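PDB 1O6A: putative flagellar motor switch protein FliN from Thermotoga maritima, which probably forms part of the C-ring at the base of the flagellar motor, the switch complex that sets the direction of rotation. Local coordinates for the interface of chains A and B. Numbering follows the deposited sequence. Chains: chain A/B, putative flagellar motor switch protein FliN.

The interface of chains A and B. Residues chain A 25-28, 48; chain B 23-27.
B:Val25 meets chain A through both its backbone and its side chain, and 59 Å² of its surface is hidden there. Its N donates to A:Gly28 O at 3.0 Å, almost straight at the hydrogen (170°). Its O accepts from A:Leu27 N at 2.7 Å, the donor tilted from the carbonyl plane. The symmetry twin of this second bond, B:Leu27 N to A:Val25 O, closes the pairing on the other side of the bridge between A:Glu26 and B:Glu26, which shows that the strands run antiparallel. With CG1 anti to the backbone N (chi1 175°), B:Val25 lays that methyl alongside A:Leu27, 4.0 Å from its CB. The other methyl, CG2, meets A:Leu48 CD2 at 3.8 Å, the two side chains crossing at about a right angle. On the opposite face, A:Glu26, its chain extended beyond CG, reaches slantwise alongside B:Thr24, and its carboxylate carbon, A:Glu26 CD, lies 3.4 Å from the methyl B:Thr24 CG2. A water bridges A:Glu26 OE2 (2.7 Å) and B:Thr24 OG1. An alanine in place of A:Glu26 would probably leave the B:Thr24 methyl without its neighbour and the water without its carboxylate partner. The carboxylate oxygens OE2 of A:Glu26 and B:Glu26 stand 5.2 Å apart, a like-charge pairing that may cost some stability. Centred on the two-fold axis, the antiparallel pairing links the two copies edge to edge, plausibly a dimer unit for C-ring assembly.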
loop_
_atom_site.group_PDB
_atom_site.type_symbol
_atom_site.label_atom_id
_atom_site.label_comp_id
_atom_site.label_asym_id
_atom_site.label_seq_id
_atom_site.Cartn_x
_atom_site.Cartn_y
_atom_site.Cartn_z
ATOM N N VAL A 25 -3.555 -0.270 0.498
ATOM C CA VAL A 25 -3.297 0.630 1.576
ATOM C C VAL A 25 -1.783 0.638 1.766
ATOM O O VAL A 25 -1.125 -0.420 1.893
ATOM C CB VAL A 25 -3.999 0.185 2.829
ATOM C CG1 VAL A 25 -3.623 1.054 4.019
ATOM C CG2 VAL A 25 -5.538 0.160 2.621
ATOM N N GLU A 26 -1.220 1.838 1.720
ATOM C CA GLU A 26 0.239 2.034 1.746
ATOM C C GLU A 26 0.655 2.712 3.028
ATOM O O GLU A 26 0.050 3.688 3.490
ATOM C CB GLU A 26 0.689 2.936 0.598
ATOM C CG GLU A 26 0.510 2.341 -0.774
ATOM C CD GLU A 26 1.120 3.175 -1.878
ATOM O OE1 GLU A 26 1.791 4.189 -1.583
ATOM O OE2 GLU A 26 0.955 2.788 -3.059
ATOM N N LEU A 27 1.736 2.186 3.589
ATOM C CA LEU A 27 2.371 2.765 4.766
ATOM C C LEU A 27 3.323 3.867 4.336
ATOM O O LEU A 27 3.620 4.758 5.097
ATOM C CB LEU A 27 3.186 1.732 5.528
ATOM C CG LEU A 27 4.010 2.355 6.678
ATOM C CD1 LEU A 27 3.093 3.032 7.723
ATOM C CD2 LEU A 27 4.870 1.322 7.299
ATOM N N GLY A 28 3.832 3.791 3.119
ATOM C CA GLY A 28 4.755 4.798 2.652
ATOM C C GLY A 28 5.574 4.302 1.485
ATOM O O GLY A 28 5.499 3.121 1.098
ATOM N N LEU A 48 10.873 5.320 5.181
ATOM C CA LEU A 48 9.872 5.773 4.251
ATOM C C LEU A 48 9.560 7.281 4.407
ATOM O O LEU A 48 9.929 7.929 5.390
ATOM C CB LEU A 48 8.599 4.975 4.462
ATOM C CG LEU A 48 8.716 3.462 4.360
ATOM C CD1 LEU A 48 7.393 2.845 4.896
ATOM C CD2 LEU A 48 9.040 3.069 2.947
ATOM N N VAL B 23 10.038 1.983 -4.201
ATOM C CA VAL B 23 9.719 1.059 -3.130
ATOM C C VAL B 23 8.403 1.509 -2.479
ATOM O O VAL B 23 8.225 2.690 -2.206
ATOM C CB VAL B 23 10.798 1.066 -2.074
ATOM C CG1 VAL B 23 10.485 0.096 -0.951
ATOM C CG2 VAL B 23 12.133 0.755 -2.763
ATOM N N THR B 24 7.492 0.555 -2.296
ATOM C CA THR B 24 6.215 0.798 -1.602
ATOM C C THR B 24 6.050 -0.228 -0.510
ATOM O O THR B 24 6.414 -1.402 -0.685
ATOM C CB THR B 24 5.061 0.686 -2.593
ATOM O OG1 THR B 24 5.131 1.748 -3.536
ATOM C CG2 THR B 24 3.712 0.924 -1.888
ATOM N N VAL B 25 5.569 0.194 0.658
ATOM C CA VAL B 25 5.247 -0.717 1.727
ATOM C C VAL B 25 3.733 -0.713 1.868
ATOM O O VAL B 25 3.111 0.351 2.071
ATOM C CB VAL B 25 5.927 -0.303 3.022
ATOM C CG1 VAL B 25 5.505 -1.196 4.179
ATOM C CG2 VAL B 25 7.449 -0.387 2.831
ATOM N N GLU B 26 3.137 -1.894 1.715
ATOM C CA GLU B 26 1.715 -2.048 1.764
ATOM C C GLU B 26 1.290 -2.761 3.050
ATOM O O GLU B 26 1.854 -3.744 3.474
ATOM C CB GLU B 26 1.197 -2.833 0.580
ATOM C CG GLU B 26 1.242 -2.079 -0.725
ATOM C CD GLU B 26 0.590 -2.866 -1.861
ATOM O OE1 GLU B 26 -0.034 -3.929 -1.598
ATOM O OE2 GLU B 26 0.671 -2.385 -3.020
ATOM N N LEU B 27 0.252 -2.228 3.652
ATOM C CA LEU B 27 -0.421 -2.825 4.799
ATOM C C LEU B 27 -1.318 -3.968 4.355
ATOM O O LEU B 27 -1.622 -4.868 5.117
ATOM C CB LEU B 27 -1.300 -1.766 5.492
ATOM C CG LEU B 27 -2.153 -2.266 6.664
ATOM C CD1 LEU B 27 -1.246 -2.587 7.858
ATOM C CD2 LEU B 27 -3.214 -1.237 7.051
HETATM O O HOH W 1 2.758 1.975 -4.912
#